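Local coordinates for protein diaminopropionate ammonia-lyase (Escherichia coli, PDB 4D9I) that breaks down both L- and D-2,3-diaminopropionate to pyruvate and ammonia by a pyridoxal-phosphate-dependent alpha,beta-elimination, working as a homodimer, at residues Gln34-Ile39 and Tyr206-Asp211; Leu63-Ser68 and Ala210-Glu215. One frame throughout, in Å; residues are numbered along the deposited sequence.

Contact 1: Gln34-Ile39 and Tyr206-Asp211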
ATOM      1  N   GLN B  34     -23.643 -17.171 -19.122  1.00 35.53           N
ATOM      2  CA  GLN B  34     -25.038 -17.518 -18.855  1.00 37.66           C
ATOM      3  C   GLN B  34     -25.171 -18.516 -17.703  1.00 37.07           C
ATOM      4  O   GLN B  34     -26.075 -18.389 -16.864  1.00 37.49           O
ATOM      5  CB  GLN B  34     -25.673 -18.128 -20.100  1.00 40.25           C
ATOM      6  CG  GLN B  34     -25.951 -17.155 -21.244  1.00 42.42           C
ATOM      7  CD  GLN B  34     -26.508 -17.883 -22.470  1.00 45.29           C
ATOM      8  OE1 GLN B  34     -27.634 -18.388 -22.453  1.00 47.43           O
ATOM      9  NE2 GLN B  34     -25.708 -17.953 -23.537  1.00 45.81           N
ATOM     10  N   PHE B  35     -24.261 -19.497 -17.678  1.00 35.98           N
ATOM     11  CA  PHE B  35     -24.174 -20.480 -16.601  1.00 35.35           C
ATOM     12  C   PHE B  35     -23.800 -19.806 -15.287  1.00 33.76           C
ATOM     13  O   PHE B  35     -24.497 -19.970 -14.293  1.00 34.00           O
ATOM     14  CB  PHE B  35     -23.157 -21.579 -16.951  1.00 34.74           C
ATOM     15  CG  PHE B  35     -22.746 -22.419 -15.777  1.00 34.18           C
ATOM     16  CD1 PHE B  35     -23.541 -23.466 -15.348  1.00 35.36           C
ATOM     17  CD2 PHE B  35     -21.555 -22.157 -15.099  1.00 32.85           C
ATOM     18  CE1 PHE B  35     -23.177 -24.233 -14.259  1.00 35.00           C
ATOM     19  CE2 PHE B  35     -21.179 -22.929 -14.008  1.00 32.69           C
ATOM     20  CZ  PHE B  35     -21.995 -23.968 -13.590  1.00 33.39           C
ATOM     21  N   HIS B  36     -22.703 -19.045 -15.297  1.00 32.35           N
ATOM     22  CA  HIS B  36     -22.231 -18.318 -14.101  1.00 31.20           C
ATOM     23  C   HIS B  36     -23.229 -17.377 -13.489  1.00 32.21           C
ATOM     24  O   HIS B  36     -23.283 -17.238 -12.269  1.00 31.87           O
ATOM     25  CB  HIS B  36     -20.937 -17.572 -14.386  1.00 29.50           C
ATOM     26  CG  HIS B  36     -19.773 -18.479 -14.686  1.00 28.51           C
ATOM     27  ND1 HIS B  36     -18.978 -18.305 -15.758  1.00 28.08           N
ATOM     28  CD2 HIS B  36     -19.300 -19.603 -14.022  1.00 27.99           C
ATOM     29  CE1 HIS B  36     -18.036 -19.255 -15.767  1.00 27.41           C
ATOM     30  NE2 HIS B  36     -18.235 -20.051 -14.705  1.00 27.43           N
ATOM     31  N   GLN B  37     -24.033 -16.739 -14.335  1.00 34.01           N
ATOM     32  CA  GLN B  37     -25.094 -15.803 -13.913  1.00 35.88           C
ATOM     33  C   GLN B  37     -26.211 -16.481 -13.068  1.00 37.07           C
ATOM     34  O   GLN B  37     -27.030 -15.805 -12.422  1.00 37.82           O
ATOM     35  CB  GLN B  37     -25.697 -15.146 -15.164  1.00 38.10           C
ATOM     36  CG  GLN B  37     -27.032 -14.444 -14.937  1.00 41.17           C
ATOM     37  CD  GLN B  37     -28.065 -14.767 -15.996  1.00 43.72           C
ATOM     38  OE1 GLN B  37     -28.475 -15.931 -16.166  1.00 44.41           O
ATOM     39  NE2 GLN B  37     -28.520 -13.731 -16.704  1.00 45.17           N
ATOM     40  N   LYS B  38     -26.237 -17.812 -13.074  1.00 36.66           N
ATOM     41  CA  LYS B  38     -27.278 -18.545 -12.343  1.00 38.45           C
ATOM     42  C   LYS B  38     -26.805 -18.974 -10.961  1.00 37.61           C
ATOM     43  O   LYS B  38     -27.556 -19.581 -10.196  1.00 39.01           O
ATOM     44  CB  LYS B  38     -27.747 -19.768 -13.144  1.00 39.51           C
ATOM     45  CG  LYS B  38     -28.256 -19.442 -14.536  1.00 40.86           C
ATOM     46  CD  LYS B  38     -28.541 -20.712 -15.315  1.00 42.42           C
ATOM     47  CE  LYS B  38     -29.133 -20.392 -16.677  1.00 44.26           C
ATOM     48  NZ  LYS B  38     -28.991 -21.546 -17.605  1.00 45.26           N
ATOM     49  N   ILE B  39     -25.554 -18.659 -10.647  1.00 35.43           N
ATOM     50  CA  ILE B  39     -24.962 -19.055  -9.372  1.00 34.92           C
ATOM     51  C   ILE B  39     -25.163 -17.947  -8.351  1.00 35.08           C
ATOM     52  O   ILE B  39     -24.949 -16.777  -8.668  1.00 34.69           O
ATOM     53  CB  ILE B  39     -23.444 -19.335  -9.519  1.00 32.82           C
ATOM     54  CG1 ILE B  39     -23.190 -20.460 -10.531  1.00 32.57           C
ATOM     55  CG2 ILE B  39     -22.811 -19.645  -8.168  1.00 32.49           C
ATOM     56  CD1 ILE B  39     -21.750 -20.524 -11.019  1.00 31.11           C
ATOM     57  N   TYR B 206     -13.227 -19.848 -18.088  1.00 20.80           N
ATOM     58  CA  TYR B 206     -12.364 -18.695 -17.752  1.00 20.11           C
ATOM     59  C   TYR B 206     -12.714 -17.457 -18.576  1.00 20.59           C
ATOM     60  O   TYR B 206     -12.504 -16.323 -18.140  1.00 20.20           O
ATOM     61  CB  TYR B 206     -10.892 -19.009 -18.033  1.00 19.66           C
ATOM     62  CG  TYR B 206     -10.200 -19.949 -17.074  1.00 19.47           C
ATOM     63  CD1 TYR B 206     -10.737 -20.238 -15.799  1.00 19.08           C
ATOM     64  CD2 TYR B 206      -8.985 -20.519 -17.425  1.00 19.71           C
ATOM     65  CE1 TYR B 206     -10.069 -21.077 -14.921  1.00 19.23           C
ATOM     66  CE2 TYR B 206      -8.306 -21.355 -16.557  1.00 20.08           C
ATOM     67  CZ  TYR B 206      -8.862 -21.644 -15.320  1.00 19.82           C
ATOM     68  OH  TYR B 206      -8.180 -22.476 -14.474  1.00 21.12           O
ATOM     69  N   ALA B 207     -13.234 -17.688 -19.773  1.00 21.66           N
ATOM     70  CA  ALA B 207     -13.493 -16.594 -20.721  1.00 22.66           C
ATOM     71  C   ALA B 207     -14.572 -15.611 -20.263  1.00 22.85           C
ATOM     72  O   ALA B 207     -14.675 -14.490 -20.816  1.00 23.99           O
ATOM     73  CB  ALA B 207     -13.838 -17.155 -22.095  1.00 23.95           C
ATOM     74  N   THR B 208     -15.399 -16.034 -19.315  1.00 22.66           N
ATOM     75  CA  THR B 208     -16.377 -15.143 -18.673  1.00 23.17           C
ATOM     76  C   THR B 208     -15.738 -13.839 -18.202  1.00 22.57           C
ATOM     77  O   THR B 208     -16.342 -12.789 -18.348  1.00 23.08           O
ATOM     78  CB  THR B 208     -17.100 -15.834 -17.483  1.00 23.03           C
ATOM     79  OG1 THR B 208     -18.056 -16.764 -17.997  1.00 24.21           O
ATOM     80  CG2 THR B 208     -17.849 -14.848 -16.607  1.00 23.39           C
ATOM     81  N   LEU B 209     -14.534 -13.918 -17.633  1.00 21.54           N
ATOM     82  CA  LEU B 209     -13.859 -12.710 -17.126  1.00 21.55           C
ATOM     83  C   LEU B 209     -13.509 -11.781 -18.272  1.00 22.15           C
ATOM     84  O   LEU B 209     -13.533 -10.566 -18.109  1.00 22.96           O
ATOM     85  CB  LEU B 209     -12.636 -13.040 -16.253  1.00 20.22           C
ATOM     86  CG  LEU B 209     -11.307 -13.471 -16.889  1.00 19.95           C
ATOM     87  CD1 LEU B 209     -10.450 -12.265 -17.216  1.00 19.47           C
ATOM     88  CD2 LEU B 209     -10.555 -14.433 -15.967  1.00 19.15           C
ATOM     89  N   ALA B 210     -13.189 -12.356 -19.433  1.00 22.55           N
ATOM     90  CA  ALA B 210     -12.880 -11.550 -20.608  1.00 23.79           C
ATOM     91  C   ALA B 210     -14.172 -10.954 -21.209  1.00 25.52           C
ATOM     92  O   ALA B 210     -14.196  -9.762 -21.591  1.00 26.12           O
ATOM     93  CB  ALA B 210     -12.133 -12.384 -21.646  1.00 23.96           C
ATOM     94  N   ASP B 211     -15.236 -11.766 -21.283  1.00 25.87           N
ATOM     95  CA  ASP B 211     -16.554 -11.268 -21.733  1.00 27.90           C
ATOM     96  C   ASP B 211     -17.007 -10.064 -20.885  1.00 27.90           C
ATOM     97  O   ASP B 211     -17.396  -9.018 -21.430  1.00 29.24           O
ATOM     98  CB  ASP B 211     -17.615 -12.374 -21.727  1.00 29.16           C
ATOM     99  CG  ASP B 211     -18.969 -11.893 -22.264  1.00 32.51           C
ATOM    100  OD1 ASP B 211     -19.180 -12.005 -23.477  1.00 33.88           O
ATOM    101  OD2 ASP B 211     -19.812 -11.384 -21.492  1.00 33.16           O
TER
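His36 and Thr208 bring the two backbones to their nearest approach, with CA atoms 8.1 Å apart, a spacing that leaves room for side chains to meet between them. Each residue directs its CB at the other segment; they are the only pair across the segments within 4.5 Å and supply nearly all of the 101 Å² buried. The link is a hydrogen bond between His36 ND1 and Thr208 OG1, 2.9 Å long but clearly bent (angle 140°). The hydroxyl arrives at the edge of the imidazole, close to the ring plane, and also lies 3.3 Å from His36 CE1; it therefore sits beside the ND1-CE1 side of the ring and not over a face. Two torsions arrange this. In His36, CG stands opposite the carbonyl carbon (chi1 -65°), while in Thr208 it is OG1 that takes the place opposite the carbonyl carbon (chi1 -75°). The methyl branch of Thr208, CG2, anti to the backbone N, comes 3.7 Å from His36 ND1.

Within 34-39, His36 opens a type I turn closed by Ile39 N to His36 O at 3.1 Å. The turn returns the Ile39 side chain to another part of the imidazole edge, where Ile39 CD1 lies 4.0 Å from His36 CD2. Beyond the two segments, His36 NE2 bonds to the carbonyl oxygen of Leu79, which the Thr208 side chain also touches, and Ala32 and Arg33 of helix 26-36 touch Thr208 as well. Leu79 lies two residues after Lys77, the lysine modified by pyridoxal phosphate. The contact thus joins helix 26-36 to the N-terminal part of helix 208-220. With both ring nitrogens of this buried histidine engaged, the two bonds restrict rotation of the imidazole, and its polar edge is satisfied inside the protein.

Contact 2: Leu63-Ser68 and Ala210-Glu215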
ATOM      1  N   LEU B  63      -6.117  -0.698 -17.143  1.00 20.32           N
ATOM      2  CA  LEU B  63      -7.379  -1.231 -16.660  1.00 20.29           C
ATOM      3  C   LEU B  63      -7.090  -2.578 -16.035  1.00 19.48           C
ATOM      4  O   LEU B  63      -6.504  -3.452 -16.697  1.00 20.19           O
ATOM      5  CB  LEU B  63      -8.380  -1.389 -17.803  1.00 21.21           C
ATOM      6  CG  LEU B  63      -8.639  -0.123 -18.635  1.00 22.53           C
ATOM      7  CD1 LEU B  63      -9.403  -0.491 -19.889  1.00 24.00           C
ATOM      8  CD2 LEU B  63      -9.375   0.928 -17.808  1.00 22.88           C
ATOM      9  N   VAL B  64      -7.464  -2.742 -14.777  1.00 18.68           N
ATOM     10  CA  VAL B  64      -7.166  -3.993 -14.061  1.00 17.87           C
ATOM     11  C   VAL B  64      -8.452  -4.720 -13.739  1.00 18.08           C
ATOM     12  O   VAL B  64      -9.290  -4.234 -12.951  1.00 18.34           O
ATOM     13  CB  VAL B  64      -6.371  -3.759 -12.757  1.00 17.48           C
ATOM     14  CG1 VAL B  64      -6.023  -5.102 -12.081  1.00 16.92           C
ATOM     15  CG2 VAL B  64      -5.107  -2.952 -13.045  1.00 17.48           C
ATOM     16  N   LYS B  65      -8.593  -5.898 -14.333  1.00 22.56           N
ATOM     17  CA  LYS B  65      -9.661  -6.814 -13.977  1.00 21.64           C
ATOM     18  C   LYS B  65      -9.337  -7.485 -12.648  1.00 20.52           C
ATOM     19  O   LYS B  65      -8.384  -8.296 -12.558  1.00 20.13           O
ATOM     20  CB  LYS B  65      -9.839  -7.839 -15.114  1.00 21.45           C
ATOM     21  CG  LYS B  65     -11.098  -8.699 -15.043  1.00 21.12           C
ATOM     22  CD  LYS B  65     -12.394  -7.890 -15.048  1.00 22.23           C
ATOM     23  CE  LYS B  65     -13.604  -8.814 -15.235  1.00 22.48           C
ATOM     24  NZ  LYS B  65     -14.889  -8.156 -14.863  1.00 23.70           N
ATOM     25  N   ASP B  66     -10.151  -7.176 -11.626  1.00 20.44           N
ATOM     26  CA  ASP B  66      -9.889  -7.553 -10.241  1.00 20.00           C
ATOM     27  C   ASP B  66     -10.651  -8.817  -9.820  1.00 19.19           C
ATOM     28  O   ASP B  66     -11.796  -8.766  -9.338  1.00 19.48           O
ATOM     29  CB  ASP B  66     -10.198  -6.370  -9.298  1.00 21.42           C
ATOM     30  CG  ASP B  66      -9.901  -6.682  -7.848  1.00 21.69           C
ATOM     31  OD1 ASP B  66      -9.299  -7.746  -7.562  1.00 20.98           O
ATOM     32  OD2 ASP B  66     -10.245  -5.845  -6.980  1.00 23.31           O
ATOM     33  N   GLU B  67      -9.984  -9.951  -9.993  1.00 18.25           N
ATOM     34  CA  GLU B  67     -10.613 -11.254  -9.796  1.00 17.73           C
ATOM     35  C   GLU B  67     -10.567 -11.697  -8.345  1.00 18.05           C
ATOM     36  O   GLU B  67     -11.024 -12.793  -8.012  1.00 17.69           O
ATOM     37  CB  GLU B  67     -10.015 -12.304 -10.752  1.00 17.04           C
ATOM     38  CG  GLU B  67     -10.482 -12.119 -12.201  1.00 17.30           C
ATOM     39  CD  GLU B  67     -11.986 -12.355 -12.355  1.00 17.68           C
ATOM     40  OE1 GLU B  67     -12.528 -13.300 -11.731  1.00 17.45           O
ATOM     41  OE2 GLU B  67     -12.644 -11.574 -13.082  1.00 18.69           O
ATOM     42  N   SER B  68     -10.048 -10.831  -7.472  1.00 18.92           N
ATOM     43  CA  SER B  68     -10.141 -11.087  -6.038  1.00 20.01           C
ATOM     44  C   SER B  68     -11.600 -11.038  -5.576  1.00 20.96           C
ATOM     45  O   SER B  68     -11.942 -11.579  -4.507  1.00 22.26           O
ATOM     46  CB  SER B  68      -9.295 -10.103  -5.214  1.00 20.99           C
ATOM     47  OG  SER B  68      -9.904  -8.823  -5.133  1.00 22.14           O
ATOM     48  N   ALA B 210     -13.189 -12.356 -19.433  1.00 22.55           N
ATOM     49  CA  ALA B 210     -12.880 -11.550 -20.608  1.00 23.79           C
ATOM     50  C   ALA B 210     -14.172 -10.954 -21.209  1.00 25.52           C
ATOM     51  O   ALA B 210     -14.196  -9.762 -21.591  1.00 26.12           O
ATOM     52  CB  ALA B 210     -12.133 -12.384 -21.646  1.00 23.96           C
ATOM     53  N   ASP B 211     -15.236 -11.766 -21.283  1.00 25.87           N
ATOM     54  CA  ASP B 211     -16.554 -11.268 -21.733  1.00 27.90           C
ATOM     55  C   ASP B 211     -17.007 -10.064 -20.885  1.00 27.90           C
ATOM     56  O   ASP B 211     -17.396  -9.018 -21.430  1.00 29.24           O
ATOM     57  CB  ASP B 211     -17.615 -12.374 -21.727  1.00 29.16           C
ATOM     58  CG  ASP B 211     -18.969 -11.893 -22.264  1.00 32.51           C
ATOM     59  OD1 ASP B 211     -19.180 -12.005 -23.477  1.00 33.88           O
ATOM     60  OD2 ASP B 211     -19.812 -11.384 -21.492  1.00 33.16           O
ATOM     61  N   GLU B 212     -16.931 -10.215 -19.564  1.00 25.79           N
ATOM     62  CA  GLU B 212     -17.261  -9.120 -18.645  1.00 25.92           C
ATOM     63  C   GLU B 212     -16.416  -7.882 -18.896  1.00 25.43           C
ATOM     64  O   GLU B 212     -16.950  -6.776 -18.957  1.00 26.75           O
ATOM     65  CB  GLU B 212     -17.077  -9.536 -17.185  1.00 24.61           C
ATOM     66  CG  GLU B 212     -18.081 -10.547 -16.662  1.00 24.94           C
ATOM     67  CD  GLU B 212     -17.730 -11.013 -15.263  1.00 24.15           C
ATOM     68  OE1 GLU B 212     -16.752 -10.447 -14.681  1.00 23.07           O
ATOM     69  OE2 GLU B 212     -18.432 -11.924 -14.734  1.00 24.36           O
ATOM     70  N   ALA B 213     -15.105  -8.078 -19.032  1.00 23.98           N
ATOM     71  CA  ALA B 213     -14.169  -6.973 -19.259  1.00 23.82           C
ATOM     72  C   ALA B 213     -14.456  -6.223 -20.556  1.00 25.31           C
ATOM     73  O   ALA B 213     -14.358  -5.004 -20.579  1.00 25.55           O
ATOM     74  CB  ALA B 213     -12.710  -7.446 -19.210  1.00 22.46           C
ATOM     75  N   VAL B 214     -14.821  -6.948 -21.618  1.00 26.06           N
ATOM     76  CA  VAL B 214     -15.128  -6.311 -22.897  1.00 28.19           C
ATOM     77  C   VAL B 214     -16.388  -5.459 -22.747  1.00 29.95           C
ATOM     78  O   VAL B 214     -16.410  -4.313 -23.169  1.00 30.75           O
ATOM     79  CB  VAL B 214     -15.284  -7.329 -24.056  1.00 28.85           C
ATOM     80  CG1 VAL B 214     -15.837  -6.651 -25.297  1.00 31.29           C
ATOM     81  CG2 VAL B 214     -13.941  -7.939 -24.400  1.00 28.07           C
ATOM     82  N   GLU B 215     -17.421  -6.033 -22.131  1.00 30.62           N
ATOM     83  CA  GLU B 215     -18.640  -5.296 -21.807  1.00 32.58           C
ATOM     84  C   GLU B 215     -18.282  -4.059 -20.984  1.00 32.04           C
ATOM     85  O   GLU B 215     -18.790  -2.982 -21.235  1.00 33.77           O
ATOM     86  CB  GLU B 215     -19.613  -6.173 -21.014  1.00 33.16           C
ATOM     87  CG  GLU B 215     -20.950  -5.499 -20.736  1.00 36.19           C
ATOM     88  CD  GLU B 215     -21.856  -6.304 -19.804  1.00 36.93           C
ATOM     89  OE1 GLU B 215     -21.422  -7.336 -19.260  1.00 35.20           O
ATOM     90  OE2 GLU B 215     -23.022  -5.893 -19.603  1.00 39.53           O
TER
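Lys65 reaches from strand 61-66 to Glu212 on helix 208-220, and the first shell is a salt bridge of 3.0 Å from Lys65 NZ to Glu212 OE1. The ammonium uses the anti lone pair of OE1, on the side away from the other carboxylate oxygen, and the two side chains meet at nearly a right angle. Lys65 is bent at CB-CG (chi2 59°), and the chain thereafter runs out straight along the helix surface: Lys65 CD packs 4.2 Å from Ala213 CB, and Lys65 NZ comes within 3.5 Å of Glu212 CB.

Further acceptors surround the ammonium. Lys65 NZ also bonds to Thr45 O and Gln216 OE1, giving it three oxygen partners. Glu212 is held on both oxygens, OE1 by Arg70 as well as Lys65, and OE2 by the hydroxyl of Tyr42. The neighbouring acid Glu67 places OE2 4.6 Å from Glu212 OE1; Arg70, salt-bridged to both acids, would probably offset their repulsion.

Farther out, backbone bonds to Val373 and Ser375 fix Lys65 in the larger, seven-stranded mixed sheet. Just past it, Asp66 OD1 accepts Ser68 N at 3.2 Å, an Asx turn, and Ser68 OG at 2.7 Å, both from the same face of the carboxylate, where the chain leaves the strand. The contact thus seats helix 208-220 against strand 61-66 of that sheet. Lys65, Glu67 and Glu212 are buried and, with Arg70, form one network of charges, so they probably stabilise one another and keep Lys65 and Glu212 ionised.

From the N terminus, the chain passes 34-39 and then 63-68 before it returns to helix 208-220. Contact 1 closes a loop of 166 intervening residues and contact 2 one of 141. Because 34-39 precedes 63-68 and 206-211 starts before 210-215, the loops cross in sequence instead of nesting; both loops contain all four strands of the parallel sheet. They share Ala210 and Asp211, and their centres lie about 11 Å apart. Direct packing joins them, Leu209 O standing 3.4 Å from Lys65 CE and Leu209 CB 3.5 Å from Glu67 OE2. Helix 208-220 is thereby tied to helix 26-36 near its start and to the larger mixed sheet one turn later.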